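PDB 2QRY: thiamine-binding periplasmic protein from Escherichia coli, which binds thiamine, thiamine phosphate and thiamine diphosphate with high affinity in the periplasm and serves the ThiBPQ ABC transporter in thiamine import. Local coordinates for residues A129-N135 with D232-A237; Y218-Y224 with N282-P286. One frame throughout, in Å; residues are numbered along the deposited sequence.

Contact 1: A129-N135 with D232-A237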
ATOM      1  N   ALA A 129      -6.590  -0.268   7.571  1.00 15.54           N
ATOM      2  CA  ALA A 129      -7.416  -0.044   8.739  1.00 16.26           C
ATOM      3  C   ALA A 129      -7.613   1.451   8.958  1.00 16.58           C
ATOM      4  O   ALA A 129      -6.813   2.266   8.498  1.00 14.42           O
ATOM      5  CB  ALA A 129      -6.756  -0.665   9.960  1.00 15.70           C
ATOM      6  N   PHE A 130      -8.685   1.806   9.657  1.00 16.82           N
ATOM      7  CA  PHE A 130      -8.938   3.199   9.952  1.00 17.60           C
ATOM      8  C   PHE A 130      -8.221   3.587  11.230  1.00 17.32           C
ATOM      9  O   PHE A 130      -8.374   2.937  12.264  1.00 18.54           O
ATOM     10  CB  PHE A 130     -10.435   3.466  10.093  1.00 18.91           C
ATOM     11  CG  PHE A 130     -11.166   3.499   8.787  1.00 16.70           C
ATOM     12  CD1 PHE A 130     -11.714   2.343   8.249  1.00 18.37           C
ATOM     13  CD2 PHE A 130     -11.309   4.690   8.095  1.00 17.13           C
ATOM     14  CE1 PHE A 130     -12.398   2.376   7.033  1.00 17.54           C
ATOM     15  CE2 PHE A 130     -11.994   4.731   6.876  1.00 16.42           C
ATOM     16  CZ  PHE A 130     -12.536   3.567   6.350  1.00 16.35           C
ATOM     17  N   VAL A 131      -7.415   4.637  11.144  1.00 17.34           N
ATOM     18  CA  VAL A 131      -6.669   5.131  12.297  1.00 16.52           C
ATOM     19  C   VAL A 131      -7.382   6.322  12.920  1.00 18.11           C
ATOM     20  O   VAL A 131      -7.990   7.131  12.212  1.00 17.54           O
ATOM     21  CB  VAL A 131      -5.252   5.566  11.893  1.00 16.70           C
ATOM     22  CG1 VAL A 131      -4.595   6.330  13.034  1.00 17.72           C
ATOM     23  CG2 VAL A 131      -4.423   4.344  11.528  1.00 14.80           C
ATOM     24  N   TYR A 132      -7.316   6.416  14.246  1.00 19.96           N
ATOM     25  CA  TYR A 132      -7.936   7.518  14.983  1.00 20.31           C
ATOM     26  C   TYR A 132      -7.076   7.912  16.184  1.00 21.61           C
ATOM     27  O   TYR A 132      -6.090   7.244  16.505  1.00 21.83           O
ATOM     28  CB  TYR A 132      -9.338   7.137  15.477  1.00 21.13           C
ATOM     29  CG  TYR A 132      -9.352   5.999  16.473  1.00 20.25           C
ATOM     30  CD1 TYR A 132      -9.255   4.674  16.049  1.00 20.98           C
ATOM     31  CD2 TYR A 132      -9.421   6.250  17.847  1.00 21.54           C
ATOM     32  CE1 TYR A 132      -9.223   3.617  16.974  1.00 21.69           C
ATOM     33  CE2 TYR A 132      -9.387   5.203  18.781  1.00 19.60           C
ATOM     34  CZ  TYR A 132      -9.289   3.896  18.335  1.00 20.93           C
ATOM     35  OH  TYR A 132      -9.259   2.873  19.240  1.00 19.40           O
ATOM     36  N   ASP A 133      -7.472   8.994  16.847  1.00 20.78           N
ATOM     37  CA  ASP A 133      -6.765   9.503  18.018  1.00 23.63           C
ATOM     38  C   ASP A 133      -7.582   9.131  19.256  1.00 25.63           C
ATOM     39  O   ASP A 133      -8.657   9.691  19.478  1.00 25.96           O
ATOM     40  CB  ASP A 133      -6.646  11.027  17.925  1.00 24.81           C
ATOM     41  CG  ASP A 133      -5.734  11.616  18.993  1.00 25.67           C
ATOM     42  OD1 ASP A 133      -5.706  11.090  20.129  1.00 22.42           O
ATOM     43  OD2 ASP A 133      -5.055  12.622  18.687  1.00 26.33           O
ATOM     44  N   LYS A 134      -7.080   8.198  20.058  1.00 25.54           N
ATOM     45  CA  LYS A 134      -7.799   7.775  21.255  1.00 27.50           C
ATOM     46  C   LYS A 134      -8.074   8.919  22.221  1.00 28.91           C
ATOM     47  O   LYS A 134      -8.984   8.831  23.042  1.00 28.96           O
ATOM     48  CB  LYS A 134      -7.035   6.664  21.979  1.00 26.00           C
ATOM     49  CG  LYS A 134      -7.002   5.349  21.225  1.00 26.32           C
ATOM     50  CD  LYS A 134      -6.143   4.327  21.947  1.00 27.70           C
ATOM     51  CE  LYS A 134      -4.689   4.766  21.996  1.00 27.96           C
ATOM     52  NZ  LYS A 134      -3.830   3.765  22.685  1.00 30.76           N
ATOM     53  N   ASN A 135      -7.287   9.987  22.134  1.00 31.31           N
ATOM     54  CA  ASN A 135      -7.495  11.135  23.009  1.00 32.83           C
ATOM     55  C   ASN A 135      -8.656  11.973  22.498  1.00 33.05           C
ATOM     56  O   ASN A 135      -9.229  12.761  23.247  1.00 34.23           O
ATOM     57  CB  ASN A 135      -6.250  12.033  23.078  1.00 33.29           C
ATOM     58  CG  ASN A 135      -5.082  11.371  23.780  1.00 34.57           C
ATOM     59  OD1 ASN A 135      -5.265  10.578  24.706  1.00 35.40           O
ATOM     60  ND2 ASN A 135      -3.868  11.710  23.355  1.00 34.36           N
ATOM     61  N   ASP A 232       1.582   6.938  22.035  1.00 36.50           N
ATOM     62  CA  ASP A 232       0.776   5.756  21.763  1.00 37.03           C
ATOM     63  C   ASP A 232      -0.715   6.070  21.839  1.00 34.64           C
ATOM     64  O   ASP A 232      -1.532   5.200  22.145  1.00 33.57           O
ATOM     65  CB  ASP A 232       1.141   4.625  22.731  1.00 41.53           C
ATOM     66  CG  ASP A 232       0.646   4.878  24.136  1.00 46.69           C
ATOM     67  OD1 ASP A 232       0.842   6.004  24.645  1.00 50.84           O
ATOM     68  OD2 ASP A 232       0.065   3.944  24.734  1.00 50.53           O
ATOM     69  N   ASN A 233      -1.064   7.321  21.549  1.00 31.94           N
ATOM     70  CA  ASN A 233      -2.458   7.743  21.566  1.00 28.66           C
ATOM     71  C   ASN A 233      -3.167   7.412  20.242  1.00 27.43           C
ATOM     72  O   ASN A 233      -4.399   7.375  20.185  1.00 26.67           O
ATOM     73  CB  ASN A 233      -2.558   9.245  21.867  1.00 27.52           C
ATOM     74  CG  ASN A 233      -1.790  10.097  20.874  1.00 28.12           C
ATOM     75  OD1 ASN A 233      -0.573   9.958  20.727  1.00 27.39           O
ATOM     76  ND2 ASN A 233      -2.501  10.988  20.183  1.00 26.74           N
ATOM     77  N   TYR A 234      -2.400   7.165  19.180  1.00 24.80           N
ATOM     78  CA  TYR A 234      -3.011   6.823  17.897  1.00 23.99           C
ATOM     79  C   TYR A 234      -3.209   5.321  17.808  1.00 22.85           C
ATOM     80  O   TYR A 234      -2.378   4.553  18.275  1.00 22.98           O
ATOM     81  CB  TYR A 234      -2.154   7.295  16.719  1.00 22.39           C
ATOM     82  CG  TYR A 234      -2.081   8.795  16.602  1.00 23.09           C
ATOM     83  CD1 TYR A 234      -0.959   9.500  17.050  1.00 21.76           C
ATOM     84  CD2 TYR A 234      -3.167   9.523  16.119  1.00 24.09           C
ATOM     85  CE1 TYR A 234      -0.927  10.888  17.024  1.00 22.04           C
ATOM     86  CE2 TYR A 234      -3.149  10.918  16.092  1.00 23.51           C
ATOM     87  CZ  TYR A 234      -2.030  11.592  16.548  1.00 23.20           C
ATOM     88  OH  TYR A 234      -2.032  12.966  16.558  1.00 24.06           O
ATOM     89  N   ALA A 235      -4.316   4.904  17.206  1.00 22.54           N
ATOM     90  CA  ALA A 235      -4.609   3.491  17.079  1.00 21.65           C
ATOM     91  C   ALA A 235      -5.367   3.162  15.807  1.00 21.92           C
ATOM     92  O   ALA A 235      -6.029   4.013  15.218  1.00 22.45           O
ATOM     93  CB  ALA A 235      -5.405   3.021  18.288  1.00 22.67           C
ATOM     94  N   ALA A 236      -5.251   1.906  15.390  1.00 22.58           N
ATOM     95  CA  ALA A 236      -5.933   1.402  14.211  1.00 22.73           C
ATOM     96  C   ALA A 236      -7.075   0.553  14.749  1.00 22.57           C
ATOM     97  O   ALA A 236      -6.843  -0.391  15.507  1.00 23.99           O
ATOM     98  CB  ALA A 236      -4.983   0.547  13.376  1.00 20.75           C
ATOM     99  N   ALA A 237      -8.302   0.890  14.366  1.00 23.46           N
ATOM    100  CA  ALA A 237      -9.471   0.154  14.839  1.00 23.49           C
ATOM    101  C   ALA A 237      -9.529  -1.244  14.239  1.00 24.42           C
ATOM    102  O   ALA A 237      -9.466  -1.417  13.023  1.00 24.99           O
ATOM    103  CB  ALA A 237     -10.733   0.922  14.513  1.00 21.12           C
TER
HETATM  104  O   HOH W   1     -10.368  -0.329  10.630  1.00 13.05           O
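Tyr132 lays its ring alongside the backbone of Ala235 to Ala237, with CZ 4.0 Å from Ala235 CB and CE1 3.9 Å from Ala237 CB; the backbone N of Ala237 comes to the ring edge, near its plane. The ring is brought over the neighbouring strand by its first torsion (chi1 64°), which sets CG between the backbone N and the carbonyl carbon. Lys134 approaches the same methyl of Ala235 from further along the chain. Its aliphatic part passes Ala235 CB, a bend at chi3 turns the end, and NZ donates to Asp232 O at 2.8 Å, almost in line with that carbonyl.

Asp133 and Tyr234 emerge on the other face of the sheet, their carboxylate and ring planes 55° apart, and OD2 of Asp133 lies 3.6 Å from Tyr234 CE2. OD1 of Asp133 takes the backbone N of Asn135, two residues on, in an Asx turn, and across the contact it receives a weak bond from Asn233 ND2 at 3.2 Å. That amide nitrogen also stands over one face of the Tyr234 ring, toward the rim, while His225 meets the ring from the helix before it. Farther down this face, Ala129 and Ala236 bring their methyls together, and Val131 turns toward Tyr204 and Phe207 of helix 200-208.

Between the two faces the backbones exchange reciprocal bonds at the Tyr132-Ala235 pair. Ala237 N to Phe130 O and Lys134 N to Asn233 O continue the pairing, and a water joins Phe130 N to Ala237 O. With strand directions 157° apart, this is regular antiparallel pairing: the short strand 234-236 is added along the long strand 121-133, whose other neighbour here is strand 214-218, in the mixed sheet of a bacterial solute-binding protein.

Contact 2: Y218-Y224 with N282-P286. With TPS (thiamin phosphate), chain E.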
ATOM      1  N   TYR A 218      -3.089   2.056   7.833  1.00 18.46           N
ATOM      2  CA  TYR A 218      -2.662   0.681   8.099  1.00 18.36           C
ATOM      3  C   TYR A 218      -2.601   0.270   9.572  1.00 19.44           C
ATOM      4  O   TYR A 218      -2.389   1.108  10.451  1.00 21.25           O
ATOM      5  CB  TYR A 218      -1.287   0.438   7.487  1.00 17.96           C
ATOM      6  CG  TYR A 218      -1.257   0.485   5.980  1.00 18.16           C
ATOM      7  CD1 TYR A 218      -1.238   1.703   5.303  1.00 16.38           C
ATOM      8  CD2 TYR A 218      -1.215  -0.693   5.229  1.00 17.10           C
ATOM      9  CE1 TYR A 218      -1.165   1.748   3.918  1.00 18.82           C
ATOM     10  CE2 TYR A 218      -1.150  -0.658   3.836  1.00 18.19           C
ATOM     11  CZ  TYR A 218      -1.122   0.568   3.191  1.00 18.22           C
ATOM     12  OH  TYR A 218      -1.046   0.620   1.824  1.00 18.62           O
ATOM     13  N   THR A 219      -2.753  -1.029   9.836  1.00 16.98           N
ATOM     14  CA  THR A 219      -2.709  -1.526  11.212  1.00 18.47           C
ATOM     15  C   THR A 219      -1.371  -1.205  11.856  1.00 18.33           C
ATOM     16  O   THR A 219      -1.241  -1.253  13.071  1.00 19.59           O
ATOM     17  CB  THR A 219      -2.897  -3.067  11.303  1.00 18.00           C
ATOM     18  OG1 THR A 219      -1.903  -3.729  10.505  1.00 15.99           O
ATOM     19  CG2 THR A 219      -4.284  -3.468  10.841  1.00 18.91           C
ATOM     20  N   THR A 220      -0.386  -0.875  11.027  1.00 18.23           N
ATOM     21  CA  THR A 220       0.961  -0.569  11.491  1.00 18.50           C
ATOM     22  C   THR A 220       1.250   0.928  11.638  1.00 19.96           C
ATOM     23  O   THR A 220       2.314   1.318  12.128  1.00 18.18           O
ATOM     24  CB  THR A 220       2.017  -1.178  10.531  1.00 18.90           C
ATOM     25  OG1 THR A 220       1.649  -0.892   9.172  1.00 18.57           O
ATOM     26  CG2 THR A 220       2.119  -2.700  10.727  1.00 15.20           C
ATOM     27  N   SER A 221       0.311   1.768  11.223  1.00 19.54           N
ATOM     28  CA  SER A 221       0.528   3.205  11.317  1.00 19.89           C
ATOM     29  C   SER A 221       0.820   3.686  12.739  1.00 20.41           C
ATOM     30  O   SER A 221       1.625   4.596  12.936  1.00 19.90           O
ATOM     31  CB  SER A 221      -0.674   3.966  10.745  1.00 20.12           C
ATOM     32  OG  SER A 221      -0.791   3.739   9.353  1.00 17.60           O
ATOM     33  N   PRO A 222       0.172   3.089  13.752  1.00 19.89           N
ATOM     34  CA  PRO A 222       0.459   3.563  15.111  1.00 19.16           C
ATOM     35  C   PRO A 222       1.930   3.419  15.483  1.00 20.04           C
ATOM     36  O   PRO A 222       2.467   4.221  16.246  1.00 19.97           O
ATOM     37  CB  PRO A 222      -0.451   2.700  15.980  1.00 19.16           C
ATOM     38  CG  PRO A 222      -1.651   2.461  15.071  1.00 20.28           C
ATOM     39  CD  PRO A 222      -0.972   2.157  13.740  1.00 20.27           C
ATOM     40  N   ALA A 223       2.576   2.401  14.928  1.00 19.89           N
ATOM     41  CA  ALA A 223       3.984   2.148  15.203  1.00 21.55           C
ATOM     42  C   ALA A 223       4.856   3.357  14.861  1.00 23.93           C
ATOM     43  O   ALA A 223       5.873   3.605  15.520  1.00 23.72           O
ATOM     44  CB  ALA A 223       4.459   0.925  14.431  1.00 20.52           C
ATOM     45  N   TYR A 224       4.479   4.107  13.827  1.00 25.05           N
ATOM     46  CA  TYR A 224       5.265   5.290  13.472  1.00 25.69           C
ATOM     47  C   TYR A 224       5.299   6.259  14.648  1.00 25.73           C
ATOM     48  O   TYR A 224       6.368   6.721  15.056  1.00 26.94           O
ATOM     49  CB  TYR A 224       4.678   6.035  12.275  1.00 25.46           C
ATOM     50  CG  TYR A 224       5.253   7.428  12.157  1.00 25.83           C
ATOM     51  CD1 TYR A 224       6.554   7.624  11.693  1.00 25.83           C
ATOM     52  CD2 TYR A 224       4.533   8.543  12.601  1.00 25.62           C
ATOM     53  CE1 TYR A 224       7.130   8.892  11.680  1.00 25.70           C
ATOM     54  CE2 TYR A 224       5.100   9.813  12.593  1.00 26.40           C
ATOM     55  CZ  TYR A 224       6.402   9.981  12.132  1.00 27.01           C
ATOM     56  OH  TYR A 224       6.983  11.231  12.140  1.00 27.55           O
ATOM     57  N   ASN A 282       8.918   2.200   5.948  1.00 20.95           N
ATOM     58  CA  ASN A 282       7.597   2.146   5.327  1.00 19.00           C
ATOM     59  C   ASN A 282       6.499   1.794   6.328  1.00 19.57           C
ATOM     60  O   ASN A 282       5.317   1.881   6.005  1.00 18.87           O
ATOM     61  CB  ASN A 282       7.584   1.109   4.202  1.00 18.05           C
ATOM     62  CG  ASN A 282       6.859   1.601   2.945  1.00 19.78           C
ATOM     63  OD1 ASN A 282       6.312   0.805   2.171  1.00 18.17           O
ATOM     64  ND2 ASN A 282       6.874   2.908   2.728  1.00 16.69           N
ATOM     65  N   TRP A 283       6.885   1.387   7.535  1.00 18.64           N
ATOM     66  CA  TRP A 283       5.914   1.018   8.556  1.00 19.46           C
ATOM     67  C   TRP A 283       4.948  -0.046   8.030  1.00 19.42           C
ATOM     68  O   TRP A 283       3.738   0.151   7.942  1.00 19.56           O
ATOM     69  CB  TRP A 283       5.172   2.271   9.030  1.00 19.96           C
ATOM     70  CG  TRP A 283       6.138   3.275   9.565  1.00 22.26           C
ATOM     71  CD1 TRP A 283       6.633   4.372   8.915  1.00 21.88           C
ATOM     72  CD2 TRP A 283       6.837   3.200  10.813  1.00 21.39           C
ATOM     73  NE1 TRP A 283       7.602   4.977   9.676  1.00 20.68           N
ATOM     74  CE2 TRP A 283       7.748   4.280  10.847  1.00 22.15           C
ATOM     75  CE3 TRP A 283       6.787   2.320  11.903  1.00 21.89           C
ATOM     76  CZ2 TRP A 283       8.603   4.504  11.932  1.00 21.77           C
ATOM     77  CZ3 TRP A 283       7.636   2.541  12.982  1.00 21.75           C
ATOM     78  CH2 TRP A 283       8.534   3.627  12.986  1.00 21.58           C
HETATM   79  N   MSE A 284       5.529  -1.181   7.678  1.00 22.12           N
HETATM   80  CA  MSE A 284       4.811  -2.328   7.145  1.00 23.03           C
HETATM   81  C   MSE A 284       5.584  -3.558   7.617  1.00 23.85           C
HETATM   82  O   MSE A 284       6.714  -3.433   8.092  1.00 23.48           O
HETATM   83  CB  MSE A 284       4.825  -2.279   5.611  1.00 25.88           C
HETATM   84  CG  MSE A 284       4.046  -1.131   4.991  1.00 25.09           C
HETATM   85 SE   MSE A 284       2.132  -1.372   5.163  1.00 32.71          SE
HETATM   86  CE  MSE A 284       1.838  -2.532   3.626  1.00 24.67           C
ATOM     87  N   TYR A 285       4.991  -4.741   7.485  1.00 24.63           N
ATOM     88  CA  TYR A 285       5.675  -5.968   7.890  1.00 26.29           C
ATOM     89  C   TYR A 285       6.595  -6.424   6.759  1.00 28.02           C
ATOM     90  O   TYR A 285       6.180  -6.502   5.602  1.00 28.74           O
ATOM     91  CB  TYR A 285       4.661  -7.072   8.214  1.00 23.76           C
ATOM     92  CG  TYR A 285       3.810  -6.775   9.425  1.00 22.28           C
ATOM     93  CD1 TYR A 285       4.356  -6.801  10.708  1.00 21.35           C
ATOM     94  CD2 TYR A 285       2.463  -6.446   9.288  1.00 23.11           C
ATOM     95  CE1 TYR A 285       3.580  -6.505  11.827  1.00 19.62           C
ATOM     96  CE2 TYR A 285       1.676  -6.149  10.400  1.00 22.07           C
ATOM     97  CZ  TYR A 285       2.244  -6.180  11.666  1.00 20.38           C
ATOM     98  OH  TYR A 285       1.474  -5.875  12.760  1.00 20.69           O
ATOM     99  N   PRO A 286       7.864  -6.722   7.079  1.00 29.71           N
ATOM    100  CA  PRO A 286       8.847  -7.170   6.090  1.00 29.91           C
ATOM    101  C   PRO A 286       8.473  -8.505   5.465  1.00 30.39           C
ATOM    102  O   PRO A 286       7.680  -9.275   6.017  1.00 29.98           O
ATOM    103  CB  PRO A 286      10.139  -7.266   6.898  1.00 30.25           C
ATOM    104  CG  PRO A 286       9.931  -6.292   8.000  1.00 30.35           C
ATOM    105  CD  PRO A 286       8.503  -6.549   8.393  1.00 30.06           C
TER
HETATM  106  CM2 TPS E 400       2.545   6.387   9.496  1.00 16.66           C
HETATM  107  N3  TPS E 400       2.080   3.372   3.674  1.00 21.75           N
HETATM  108  C2  TPS E 400       1.599   4.599   3.690  1.00 22.35           C
HETATM  109  S1  TPS E 400       0.977   4.830   2.099  1.00 22.37           S
HETATM  110  C5  TPS E 400       1.385   3.237   1.448  1.00 21.14           C
HETATM  111  C4  TPS E 400       1.991   2.636   2.531  1.00 21.84           C
HETATM  112  CM4 TPS E 400       2.519   1.209   2.432  1.00 22.85           C
HETATM  113  C6  TPS E 400       1.076   2.797   0.051  1.00 23.99           C
HETATM  114  C7  TPS E 400       0.498   4.085  -0.536  1.00 25.37           C
HETATM  115  O7  TPS E 400       0.050   3.966  -1.880  1.00 31.10           O
HETATM  116  N1A TPS E 400       1.706   4.485   8.181  1.00 18.69           N
HETATM  117  C2A TPS E 400       2.608   5.463   8.302  1.00 18.59           C
HETATM  118  N3A TPS E 400       3.559   5.637   7.386  1.00 15.76           N
HETATM  119  C4A TPS E 400       3.648   4.835   6.304  1.00 17.52           C
HETATM  120  N4A TPS E 400       4.643   5.043   5.366  1.00 17.56           N
HETATM  121  C5A TPS E 400       2.699   3.776   6.139  1.00 19.40           C
HETATM  122  C6A TPS E 400       1.720   3.641   7.137  1.00 19.13           C
HETATM  123  C7A TPS E 400       2.712   2.807   4.932  1.00 19.07           C
HETATM  124  P1  TPS E 400      -0.507   5.422  -2.305  1.00 24.68           P
HETATM  125  O1  TPS E 400      -1.587   5.881  -1.285  1.00 27.25           O
HETATM  126  O2  TPS E 400      -1.069   5.415  -3.785  1.00 31.77           O
HETATM  127  O3  TPS E 400       0.666   6.425  -2.243  1.00 24.66           O
HETATM  128  O   HOH W   2      -1.129  -5.573  12.358  1.00 25.35           O
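The Trp283 indole carries Tyr224 on one face: CA of Tyr224 sits 3.4 Å from the centroid of the six-membered ring, almost on its normal, and the tyrosine ring turns its edge toward the five-membered ring with the planes at 86°. With CG anti to the backbone N (chi1 164°), Tyr224 can bring CD1 to 3.5 Å from Trp283 NE1. Over one face of Tyr218 lies the selenium of Met284 (a selenomethionine), a Met-aromatic contact 3.9 Å from the centroid. Thr220 CG2 covers a face of Tyr285, whose edge meets a water that also reaches Thr219 OG1.

Thr220 OG1 donates to Trp283 O at 2.6 Å, coming from above the carbonyl plane. Trp283 CD1 lies 3.7 Å from N3A of the thiamin phosphate. Replacing Trp283 by an alanine would probably leave Tyr224 without the surface it packs on and open a gap beside the pyrimidine.

Ser221 OG donates to N1A of the ligand at 2.9 Å and is itself hydrogen-bonded to Ser217, while Gln246 bonds Tyr218 OH. The chemistry is consistent with a largely apolar, aromatic wall in which the bond from Ser221 helps to orient the pyrimidine, while that from Thr220 joins the two segments.

Both contacts reach the same sheet: contact 1 pairs strand 234-236 with the C-terminal part of strand 121-133, and strand 285-286 of contact 2 is another neighbour of that strand. Helix 221-229, whose first part lies in contact 2, is followed in the chain by strand 234-236, and Pro222 packs on the backbone of Tyr234 to Ala236, so the two sites touch directly. Their settings differ. Contact 1 is partly buried, with exposed, charged residues in the loops at one end, and is held chiefly by backbone hydrogen bonds. Contact 2 is buried against the ligand and relies on ring faces, selenium and methyl groups, with a single hydrogen bond between its segments.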